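Local coordinates for Avidin/streptavidin (Shewanella denitrificans, PDB 3SZJ), which binds biotin inside an eight-stranded antiparallel beta barrel, as expected of an avidin-family protein, at residues 17-22 against 38-43; 46-51 against 67-72; 74-79 against 97-102. All blocks are in the same frame, centred on the assembly; numbering follows the deposited sequence. Where two conformers were deposited one is given.

Interaction 1 of 3, residues 17-22 against 38-43; sequences DGSTLY and NRAAGF. With BTN (biotin), chain C.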
loop_
_atom_site.group_PDB
_atom_site.type_symbol
_atom_site.label_atom_id
_atom_site.label_comp_id
_atom_site.label_asym_id
_atom_site.label_seq_id
_atom_site.Cartn_x
_atom_site.Cartn_y
_atom_site.Cartn_z
ATOM N N ASP A 17 -18.878 4.989 -3.584
ATOM C CA ASP A 17 -19.685 4.242 -2.610
ATOM C C ASP A 17 -19.955 5.047 -1.342
ATOM O O ASP A 17 -20.628 4.576 -0.428
ATOM C CB ASP A 17 -19.009 2.918 -2.266
ATOM C CG ASP A 17 -19.218 1.885 -3.333
ATOM O OD1 ASP A 17 -20.312 1.274 -3.367
ATOM O OD2 ASP A 17 -18.309 1.691 -4.167
ATOM N N GLY A 18 -19.462 6.279 -1.307
ATOM C CA GLY A 18 -19.660 7.127 -0.145
ATOM C C GLY A 18 -18.593 7.032 0.945
ATOM O O GLY A 18 -18.719 7.666 2.007
ATOM N N SER A 19 -17.551 6.239 0.705
ATOM C CA SER A 19 -16.485 6.086 1.689
ATOM C C SER A 19 -15.593 7.310 1.677
ATOM O O SER A 19 -15.378 7.927 0.626
ATOM C CB SER A 19 -15.636 4.848 1.381
ATOM O OG SER A 19 -16.464 3.699 1.362
ATOM N N THR A 20 -15.049 7.664 2.842
ATOM C CA THR A 20 -14.232 8.865 2.957
ATOM C C THR A 20 -12.798 8.553 3.352
ATOM O O THR A 20 -12.569 7.807 4.302
ATOM C CB THR A 20 -14.829 9.811 3.992
ATOM O OG1 THR A 20 -16.173 10.117 3.613
ATOM C CG2 THR A 20 -14.030 11.111 4.046
ATOM N N LEU A 21 -11.850 9.133 2.607
ATOM C CA LEU A 21 -10.440 9.169 2.984
ATOM C C LEU A 21 -10.126 10.527 3.560
ATOM O O LEU A 21 -10.348 11.546 2.897
ATOM C CB LEU A 21 -9.527 8.945 1.755
ATOM C CG LEU A 21 -8.033 9.249 1.987
ATOM C CD1 LEU A 21 -7.385 8.198 2.926
ATOM C CD2 LEU A 21 -7.303 9.282 0.639
ATOM N N TYR A 22 -9.583 10.535 4.770
ATOM C CA TYR A 22 -9.070 11.765 5.371
ATOM C C TYR A 22 -7.556 11.686 5.351
ATOM O O TYR A 22 -6.968 10.842 6.037
ATOM C CB TYR A 22 -9.531 11.919 6.832
ATOM C CG TYR A 22 -11.011 12.117 7.011
ATOM C CD1 TYR A 22 -11.814 11.111 7.538
ATOM C CD2 TYR A 22 -11.596 13.338 6.692
ATOM C CE1 TYR A 22 -13.184 11.316 7.712
ATOM C CE2 TYR A 22 -12.939 13.551 6.863
ATOM C CZ TYR A 22 -13.732 12.549 7.360
ATOM O OH TYR A 22 -15.085 12.794 7.536
ATOM N N ASN A 38 -15.336 3.445 5.736
ATOM C CA ASN A 38 -15.943 2.658 4.679
ATOM C C ASN A 38 -17.459 2.746 4.767
ATOM O O ASN A 38 -18.046 2.570 5.850
ATOM C CB ASN A 38 -15.486 1.188 4.864
ATOM C CG ASN A 38 -16.215 0.224 3.971
ATOM O OD1 ASN A 38 -16.410 0.477 2.782
ATOM N ND2 ASN A 38 -16.623 -0.930 4.546
ATOM N N ARG A 39 -18.083 2.963 3.607
ATOM C CA ARG A 39 -19.559 2.974 3.495
ATOM C C ARG A 39 -20.055 2.122 2.330
ATOM O O ARG A 39 -21.201 2.288 1.890
ATOM C CB ARG A 39 -20.103 4.404 3.408
ATOM C CG ARG A 39 -19.748 5.221 4.634
ATOM C CD ARG A 39 -20.468 6.553 4.657
ATOM N NE ARG A 39 -20.038 7.387 5.778
ATOM C CZ ARG A 39 -18.994 8.209 5.754
ATOM N NH1 ARG A 39 -18.240 8.310 4.658
ATOM N NH2 ARG A 39 -18.688 8.925 6.833
ATOM N N ALA A 40 -19.202 1.225 1.829
ATOM C CA ALA A 40 -19.576 0.403 0.666
ATOM C C ALA A 40 -20.419 -0.792 1.055
ATOM O O ALA A 40 -20.010 -1.596 1.883
ATOM C CB ALA A 40 -18.337 -0.060 -0.098
ATOM N N ALA A 41 -21.599 -0.901 0.438
ATOM C CA ALA A 41 -22.431 -2.090 0.589
ATOM C C ALA A 41 -21.672 -3.329 0.128
ATOM O O ALA A 41 -20.930 -3.310 -0.876
ATOM C CB ALA A 41 -23.710 -1.939 -0.196
ATOM N N GLY A 42 -21.860 -4.406 0.875
ATOM C CA GLY A 42 -21.195 -5.670 0.574
ATOM C C GLY A 42 -19.897 -5.862 1.323
ATOM O O GLY A 42 -19.208 -6.859 1.100
ATOM N N PHE A 43 -19.552 -4.905 2.191
ATOM C CA PHE A 43 -18.367 -4.996 3.026
ATOM C C PHE A 43 -18.751 -4.682 4.454
ATOM O O PHE A 43 -19.645 -3.847 4.679
ATOM C CB PHE A 43 -17.276 -4.011 2.561
ATOM C CG PHE A 43 -16.732 -4.318 1.185
ATOM C CD1 PHE A 43 -17.333 -3.763 0.070
ATOM C CD2 PHE A 43 -15.632 -5.155 1.010
ATOM C CE1 PHE A 43 -16.854 -4.027 -1.219
ATOM C CE2 PHE A 43 -15.142 -5.433 -0.285
ATOM C CZ PHE A 43 -15.753 -4.855 -1.391
HETATM C C11 BTN C . -13.488 -5.814 4.842
HETATM O O11 BTN C . -14.635 -6.035 4.402
HETATM O O12 BTN C . -12.628 -6.713 4.794
HETATM C C10 BTN C . -13.130 -4.475 5.428
HETATM C C9 BTN C . -13.744 -3.316 4.621
HETATM C C8 BTN C . -13.225 -3.246 3.191
HETATM C C7 BTN C . -13.826 -2.092 2.383
HETATM C C2 BTN C . -13.274 -2.051 0.946
HETATM S S1 BTN C . -11.745 -1.363 0.824
HETATM C C6 BTN C . -11.928 -1.292 -0.976
HETATM C C5 BTN C . -13.338 -0.862 -1.264
HETATM N N1 BTN C . -13.504 0.571 -1.270
HETATM C C3 BTN C . -14.279 0.942 -0.246
HETATM O O3 BTN C . -14.533 2.261 0.102
HETATM N N2 BTN C . -14.783 -0.086 0.441
HETATM C C4 BTN C . -14.162 -1.312 -0.055
HETATM O O HOH W 1 -22.709 3.427 0.201
HETATM O O HOH W 2 -22.278 1.257 -1.499
HETATM O O HOH W 3 -20.375 -1.589 -2.999
HETATM O O HOH W 4 -17.108 11.114 6.759
#

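Interaction 2 of 3, residues 46-51 against 67-72; sequences QNSPYP and WLNSVE. With BTN (biotin), chain C.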
loop_
_atom_site.group_PDB
_atom_site.type_symbol
_atom_site.label_atom_id
_atom_site.label_comp_id
_atom_site.label_asym_id
_atom_site.label_seq_id
_atom_site.Cartn_x
_atom_site.Cartn_y
_atom_site.Cartn_z
ATOM N N GLN A 46 -18.042 -0.915 8.427
ATOM C CA GLN A 46 -18.594 0.336 7.927
ATOM C C GLN A 46 -18.763 1.340 9.064
ATOM O O GLN A 46 -18.954 0.958 10.218
ATOM C CB GLN A 46 -19.954 0.077 7.285
ATOM C CG GLN A 46 -19.903 -0.555 5.913
ATOM C CD GLN A 46 -21.268 -0.562 5.265
ATOM O OE1 GLN A 46 -22.104 0.295 5.555
ATOM N NE2 GLN A 46 -21.513 -1.534 4.405
ATOM N N ASN A 47 -18.712 2.625 8.721
ATOM C CA ASN A 47 -19.134 3.715 9.621
ATOM C C ASN A 47 -18.315 3.904 10.884
ATOM O O ASN A 47 -18.832 4.400 11.894
ATOM C CB ASN A 47 -20.609 3.574 10.044
ATOM C CG ASN A 47 -21.538 3.312 8.891
ATOM O OD1 ASN A 47 -21.573 4.049 7.916
ATOM N ND2 ASN A 47 -22.320 2.256 9.012
ATOM N N SER A 48 -17.045 3.518 10.846
ATOM C CA SER A 48 -16.113 3.848 11.937
ATOM C C SER A 48 -14.727 4.100 11.317
ATOM O O SER A 48 -14.422 3.574 10.240
ATOM C CB SER A 48 -16.057 2.763 13.029
ATOM O OG SER A 48 -15.504 1.550 12.539
ATOM N N PRO A 49 -13.899 4.926 11.964
ATOM C CA PRO A 49 -12.603 5.278 11.351
ATOM C C PRO A 49 -11.511 4.229 11.555
ATOM O O PRO A 49 -11.325 3.710 12.675
ATOM C CB PRO A 49 -12.215 6.580 12.071
ATOM C CG PRO A 49 -12.924 6.522 13.374
ATOM C CD PRO A 49 -14.124 5.645 13.239
ATOM N N TYR A 50 -10.806 3.944 10.459
ATOM C CA TYR A 50 -9.661 3.042 10.442
ATOM C C TYR A 50 -8.391 3.789 10.025
ATOM O O TYR A 50 -8.438 4.771 9.260
ATOM C CB TYR A 50 -9.947 1.879 9.476
ATOM C CG TYR A 50 -11.027 0.969 10.031
ATOM C CD1 TYR A 50 -12.385 1.198 9.770
ATOM C CD2 TYR A 50 -10.694 -0.091 10.861
ATOM C CE1 TYR A 50 -13.386 0.359 10.316
ATOM C CE2 TYR A 50 -11.683 -0.917 11.431
ATOM C CZ TYR A 50 -13.020 -0.679 11.160
ATOM O OH TYR A 50 -13.999 -1.486 11.703
ATOM N N PRO A 51 -7.239 3.343 10.542
ATOM C CA PRO A 51 -5.984 4.092 10.323
ATOM C C PRO A 51 -5.388 3.845 8.942
ATOM O O PRO A 51 -5.521 2.729 8.419
ATOM C CB PRO A 51 -5.052 3.534 11.418
ATOM C CG PRO A 51 -5.513 2.081 11.536
ATOM C CD PRO A 51 -7.040 2.156 11.405
ATOM N N TRP A 67 -7.848 -2.989 8.795
ATOM C CA TRP A 67 -9.250 -2.997 9.241
ATOM C C TRP A 67 -9.385 -3.540 10.679
ATOM O O TRP A 67 -10.044 -4.560 10.941
ATOM C CB TRP A 67 -10.125 -3.773 8.237
ATOM C CG TRP A 67 -10.105 -3.154 6.854
ATOM C CD1 TRP A 67 -9.453 -3.640 5.726
ATOM C CD2 TRP A 67 -10.765 -1.943 6.440
ATOM N NE1 TRP A 67 -9.647 -2.788 4.671
ATOM C CE2 TRP A 67 -10.463 -1.755 5.065
ATOM C CE3 TRP A 67 -11.590 -1.012 7.084
ATOM C CZ2 TRP A 67 -10.945 -0.662 4.335
ATOM C CZ3 TRP A 67 -12.060 0.072 6.361
ATOM C CH2 TRP A 67 -11.738 0.237 5.002
ATOM N N LEU A 68 -8.728 -2.847 11.606
ATOM C CA LEU A 68 -8.905 -3.087 13.035
ATOM C C LEU A 68 -9.005 -1.770 13.784
ATOM O O LEU A 68 -8.142 -0.899 13.643
ATOM C CB LEU A 68 -7.698 -3.851 13.585
ATOM C CG LEU A 68 -7.640 -4.021 15.117
ATOM C CD1 LEU A 68 -8.822 -4.832 15.577
ATOM C CD2 LEU A 68 -6.325 -4.641 15.611
ATOM N N ASN A 69 -10.074 -1.631 14.574
ATOM C CA ASN A 69 -10.153 -0.525 15.522
ATOM C C ASN A 69 -10.883 -1.036 16.753
ATOM O O ASN A 69 -11.137 -2.218 16.826
ATOM C CB ASN A 69 -10.811 0.720 14.894
ATOM C CG ASN A 69 -12.272 0.509 14.528
ATOM O OD1 ASN A 69 -12.908 -0.468 14.942
ATOM N ND2 ASN A 69 -12.815 1.434 13.733
ATOM N N SER A 70 -11.239 -0.169 17.698
ATOM C CA SER A 70 -11.889 -0.651 18.932
ATOM C C SER A 70 -13.364 -0.978 18.731
ATOM O O SER A 70 -14.024 -1.497 19.655
ATOM C CB SER A 70 -11.727 0.368 20.064
ATOM O OG SER A 70 -12.385 1.566 19.743
ATOM N N VAL A 71 -13.894 -0.716 17.540
ATOM C CA VAL A 71 -15.312 -1.006 17.280
ATOM C C VAL A 71 -15.542 -2.332 16.530
ATOM O O VAL A 71 -16.445 -3.111 16.882
ATOM C CB VAL A 71 -16.149 0.220 16.699
ATOM C CG1 VAL A 71 -15.363 1.518 16.534
ATOM C CG2 VAL A 71 -17.049 -0.145 15.513
ATOM N N GLU A 72 -14.706 -2.612 15.522
ATOM C CA GLU A 72 -14.936 -3.784 14.676
ATOM C C GLU A 72 -13.656 -4.184 13.973
ATOM O O GLU A 72 -12.873 -3.310 13.544
ATOM C CB GLU A 72 -16.042 -3.476 13.641
ATOM C CG GLU A 72 -16.496 -4.648 12.784
ATOM C CD GLU A 72 -17.622 -4.264 11.808
ATOM O OE1 GLU A 72 -18.127 -3.111 11.860
ATOM O OE2 GLU A 72 -17.988 -5.144 11.006
HETATM C C11 BTN C . -13.488 -5.814 4.842
HETATM O O11 BTN C . -14.635 -6.035 4.402
HETATM O O12 BTN C . -12.628 -6.713 4.794
HETATM C C10 BTN C . -13.130 -4.475 5.428
HETATM C C9 BTN C . -13.744 -3.316 4.621
HETATM C C8 BTN C . -13.225 -3.246 3.191
HETATM C C7 BTN C . -13.826 -2.092 2.383
HETATM C C2 BTN C . -13.274 -2.051 0.946
HETATM S S1 BTN C . -11.745 -1.363 0.824
HETATM C C6 BTN C . -11.928 -1.292 -0.976
HETATM C C5 BTN C . -13.338 -0.862 -1.264
HETATM N N1 BTN C . -13.504 0.571 -1.270
HETATM C C3 BTN C . -14.279 0.942 -0.246
HETATM O O3 BTN C . -14.533 2.261 0.102
HETATM N N2 BTN C . -14.783 -0.086 0.441
HETATM C C4 BTN C . -14.162 -1.312 -0.055
HETATM O O HOH W 5 -19.975 -2.503 9.977
HETATM O O HOH W 6 -17.526 -0.335 12.146
#

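Interaction 3 of 3, residues 74-79 against 97-102; sequences CNSITS and WQLVVN. With BTN (biotin), chain C.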
loop_
_atom_site.group_PDB
_atom_site.type_symbol
_atom_site.label_atom_id
_atom_site.label_comp_id
_atom_site.label_asym_id
_atom_site.label_seq_id
_atom_site.Cartn_x
_atom_site.Cartn_y
_atom_site.Cartn_z
ATOM N N CYS A 74 -12.131 -6.603 10.770
ATOM C CA CYS A 74 -12.420 -7.408 9.585
ATOM C C CYS A 74 -11.233 -8.262 9.134
ATOM O O CYS A 74 -11.307 -8.882 8.057
ATOM C CB CYS A 74 -12.918 -6.523 8.431
ATOM S SG CYS A 74 -14.559 -5.835 8.774
ATOM N N ASN A 75 -10.180 -8.338 9.953
ATOM C CA ASN A 75 -9.110 -9.337 9.722
ATOM C C ASN A 75 -8.421 -9.161 8.354
ATOM O O ASN A 75 -7.979 -10.135 7.738
ATOM C CB ASN A 75 -9.737 -10.758 9.808
ATOM C CG ASN A 75 -8.897 -11.738 10.612
ATOM O OD1 ASN A 75 -8.015 -11.358 11.381
ATOM N ND2 ASN A 75 -9.204 -13.020 10.460
ATOM N N SER A 76 -8.274 -7.917 7.907
ATOM C CA SER A 76 -7.847 -7.660 6.536
ATOM C C SER A 76 -7.155 -6.319 6.405
ATOM O O SER A 76 -7.201 -5.500 7.319
ATOM C CB SER A 76 -9.059 -7.691 5.599
ATOM O OG SER A 76 -9.801 -8.882 5.767
ATOM N N ILE A 77 -6.514 -6.123 5.244
ATOM C CA ILE A 77 -5.801 -4.884 4.893
ATOM C C ILE A 77 -6.115 -4.527 3.434
ATOM O O ILE A 77 -6.023 -5.387 2.554
ATOM C CB ILE A 77 -4.264 -5.057 5.016
ATOM C CG1 ILE A 77 -3.834 -5.464 6.424
ATOM C CG2 ILE A 77 -3.530 -3.769 4.613
ATOM C CD1 ILE A 77 -2.425 -6.020 6.485
ATOM N N THR A 78 -6.525 -3.277 3.171
ATOM C CA THR A 78 -6.676 -2.808 1.776
ATOM C C THR A 78 -5.545 -1.855 1.410
ATOM O O THR A 78 -5.124 -1.044 2.235
ATOM C CB THR A 78 -8.033 -2.119 1.564
ATOM O OG1 THR A 78 -9.044 -3.060 1.922
ATOM C CG2 THR A 78 -8.227 -1.732 0.078
ATOM N N SER A 79 -5.051 -2.005 0.179
ATOM C CA SER A 79 -4.045 -1.126 -0.398
ATOM C C SER A 79 -4.606 -0.505 -1.673
ATOM O O SER A 79 -5.097 -1.223 -2.536
ATOM C CB SER A 79 -2.802 -1.955 -0.737
ATOM O OG SER A 79 -1.809 -1.198 -1.396
ATOM N N TRP A 97 -7.512 -0.962 -6.184
ATOM C CA TRP A 97 -7.237 -1.498 -4.834
ATOM C C TRP A 97 -7.123 -3.018 -4.772
ATOM O O TRP A 97 -7.637 -3.735 -5.646
ATOM C CB TRP A 97 -8.257 -1.032 -3.795
ATOM C CG TRP A 97 -9.720 -1.296 -4.105
ATOM C CD1 TRP A 97 -10.605 -0.426 -4.671
ATOM C CD2 TRP A 97 -10.447 -2.508 -3.847
ATOM N NE1 TRP A 97 -11.839 -1.037 -4.811
ATOM C CE2 TRP A 97 -11.773 -2.309 -4.300
ATOM C CE3 TRP A 97 -10.100 -3.742 -3.261
ATOM C CZ2 TRP A 97 -12.770 -3.303 -4.186
ATOM C CZ3 TRP A 97 -11.065 -4.725 -3.163
ATOM C CH2 TRP A 97 -12.397 -4.502 -3.629
ATOM N N GLN A 98 -6.477 -3.492 -3.694
ATOM C CA GLN A 98 -6.296 -4.902 -3.400
ATOM C C GLN A 98 -6.604 -5.093 -1.920
ATOM O O GLN A 98 -6.138 -4.312 -1.091
ATOM C CB GLN A 98 -4.843 -5.325 -3.680
ATOM C CG GLN A 98 -4.440 -5.154 -5.129
ATOM C CD GLN A 98 -3.078 -5.774 -5.459
ATOM O OE1 GLN A 98 -2.122 -5.664 -4.688
ATOM N NE2 GLN A 98 -2.979 -6.345 -6.641
ATOM N N LEU A 99 -7.341 -6.158 -1.586
ATOM C CA LEU A 99 -7.723 -6.450 -0.207
ATOM C C LEU A 99 -7.237 -7.860 0.119
ATOM O O LEU A 99 -7.618 -8.808 -0.560
ATOM C CB LEU A 99 -9.255 -6.326 -0.071
ATOM C CG LEU A 99 -10.087 -6.726 1.159
ATOM C CD1 LEU A 99 -9.569 -6.187 2.470
ATOM C CD2 LEU A 99 -11.531 -6.261 0.964
ATOM N N VAL A 100 -6.383 -7.974 1.137
ATOM C CA VAL A 100 -5.838 -9.269 1.551
ATOM C C VAL A 100 -6.314 -9.614 2.971
ATOM O O VAL A 100 -6.350 -8.748 3.844
ATOM C CB VAL A 100 -4.273 -9.327 1.463
ATOM C CG1 VAL A 100 -3.598 -8.257 2.349
ATOM C CG2 VAL A 100 -3.754 -10.771 1.749
ATOM N N VAL A 101 -6.652 -10.883 3.174
ATOM C CA VAL A 101 -7.247 -11.345 4.424
ATOM C C VAL A 101 -6.260 -12.208 5.220
ATOM O O VAL A 101 -5.575 -13.078 4.666
ATOM C CB VAL A 101 -8.546 -12.138 4.155
ATOM C CG1 VAL A 101 -9.231 -12.495 5.465
ATOM C CG2 VAL A 101 -9.511 -11.324 3.265
ATOM N N ASN A 102 -6.191 -11.953 6.525
ATOM C CA ASN A 102 -5.441 -12.812 7.463
ATOM C C ASN A 102 -5.780 -14.286 7.231
ATOM O O ASN A 102 -6.957 -14.642 7.081
ATOM C CB ASN A 102 -5.826 -12.371 8.879
ATOM C CG ASN A 102 -5.038 -13.051 9.988
ATOM O OD1 ASN A 102 -4.058 -13.744 9.750
ATOM N ND2 ASN A 102 -5.476 -12.830 11.235
HETATM C C11 BTN C . -13.488 -5.814 4.842
HETATM O O11 BTN C . -14.635 -6.035 4.402
HETATM O O12 BTN C . -12.628 -6.713 4.794
HETATM C C10 BTN C . -13.130 -4.475 5.428
HETATM C C9 BTN C . -13.744 -3.316 4.621
HETATM C C8 BTN C . -13.225 -3.246 3.191
HETATM C C7 BTN C . -13.826 -2.092 2.383
HETATM C C2 BTN C . -13.274 -2.051 0.946
HETATM S S1 BTN C . -11.745 -1.363 0.824
HETATM C C6 BTN C . -11.928 -1.292 -0.976
HETATM C C5 BTN C . -13.338 -0.862 -1.264
HETATM N N1 BTN C . -13.504 0.571 -1.270
HETATM C C3 BTN C . -14.279 0.942 -0.246
HETATM O O3 BTN C . -14.533 2.261 0.102
HETATM N N2 BTN C . -14.783 -0.086 0.441
HETATM C C4 BTN C . -14.162 -1.312 -0.055
#

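Interaction 1 of 3, residues 17-22 against 38-43
S19 OG meets the backbone N of R39 at 2.9 Å, and the N-H points almost straight at it (171°). With OG anti to its carbonyl carbon (chi1 -58°), the same hydroxyl is also placed to donate to O3 of biotin at 2.7 Å, so one oxygen accepts from the protein and donates to the ligand. N38 OD1 takes the ureido N2-H of biotin at 2.9 Å and also accepts from the backbone N of A40, which approaches from above the amide carbonyl plane; this Asx turn helps fix the rotation of the N38 amide.

One shell further out, R39 NH1 reaches G18 O at 2.8 Å and T20 OG1 at 2.9 Å, both near the guanidinium plane. The arginine chain, extended from CG to NE, runs alongside the G18 carbonyl and lies beside T20 pointing the same way. An alanine here would remove the guanidinium and is likely to leave G18 O and T20 OG1 without a side-chain partner across the contact, the R39 N to S19 OG bond remaining. On the solvent side, one water joins D17 O to R39 O and two more join D17 OD1 to A41, while A40 CB packs on D17 CB at 3.7 Å. Y36, N15 and D115 add further hydrogen bonds to biotin, completing the ureido-binding end of an avidin-type barrel, with 38-43 in the loop that follows strand 31-37.

Interaction 2 of 3, residues 46-51 against 67-72
N69 ND2 donates two hydrogen bonds across to 46-51, one to S48 OG at 2.9 Å and one to P49 O, and both acceptors lie in its amide plane. The site is the open end of the beta hairpin formed by strands 49-57 and 60-68 of the avidin barrel. The other end of the same amide is held too: N69 OD1 accepts from the backbone N of V71 in an Asx turn and from that of E72, so four bonds fix its orientation. A chi1 of 65° sets the N69 amide between its own backbone N and carbonyl carbon and lays it over the Y50 ring, the two planes 14° apart.

Y50 OH donates to E72 O at 2.8 Å, coming from above that carbonyl plane. Beyond this, water links E72 OE1 to Q46 N, and a second water joins the same carboxylate oxygen to Q46 O and S48 OG; E72 OE2 turns to C45 N. V71 adds apolar packing, its CG1 lying 3.8 Å from S48 CB.

The opposite face of Y50 receives the edge of W67 in a T-shaped pair, centroids 5.0 Å apart and planes at 61°. Thus Y50 lies between a stacked amide and an indole edge. W67 in turn offers one face to the valeryl chain of biotin, with C10 3.6 Å from W67 CG.

Interaction 3 of 3, residues 74-79 against 97-102
The indole of W97 carries biotin on one face, with C6 of the thiophane ring over its centre and 3.5 Å from W97 CD2. T78 CG2 lies 3.9 Å from W97 CB and stands oblique to the ring. A chi1 of 55° swings W97 away from the partner strand and into the pocket. The other flat pair closes the far end of the contact: N102 ND2 donates to N75 OD1 at 2.9 Å (168°), the acceptor lying in the N102 amide plane while the two amides stand 73° apart. The backbone N of N102 also bonds to N75 O, so the two asparagines are tied through both main chain and side chain.

Between these ends the backbones are antiparallel, and the axes of 76-79 and 97-101 come within 4.6 Å. I77 with V100 and S79 with Q98 are hydrogen-bonded pairs, each closed by two N-H to O bonds; S76 with V101 and T78 with L99 are the non-hydrogen-bonded pairs. The non-hydrogen-bonded pairs put S76, T78, L99 and V101 on the face that carries biotin. There T78 OG1 lies 3.4 Å from the biotin sulfur and also accepts from W67 NE1. In one of its two conformers S76 OG donates to C74 O across the corner at N75, and C74 is held to C45 by a disulfide.

I77, S79 and V100 face the other way and pack on the second subunit, and N102 OD1 also bonds to the backbone N of T59 of that subunit. Within the barrel, strand 60-68 flanks 76-79 and strand 111-119 flanks 97-101.

All three interactions meet around one biotin. Interaction 1 holds its ureido end, W67 of interaction 2 lines the valeryl chain, and interaction 3 supplies W97 under the thiophane and T78 beside the sulfur. Their centres lie about 12 Å (1 and 2), 14 Å (1 and 3) and 13 Å (2 and 3) apart. The contacts also touch directly: N38 O is 2.9 Å from N47 N, and W67 O is 2.9 Å from C74 N, both probable hydrogen bonds. F43, with one face on the ligand, packs its CZ 4.0 Å from W97 CH2. Interactions 2 and 3 meet where strand 60-68 neighbours strand 73-86, and both reach the second subunit, whereas interaction 1 touches no second protein subunit.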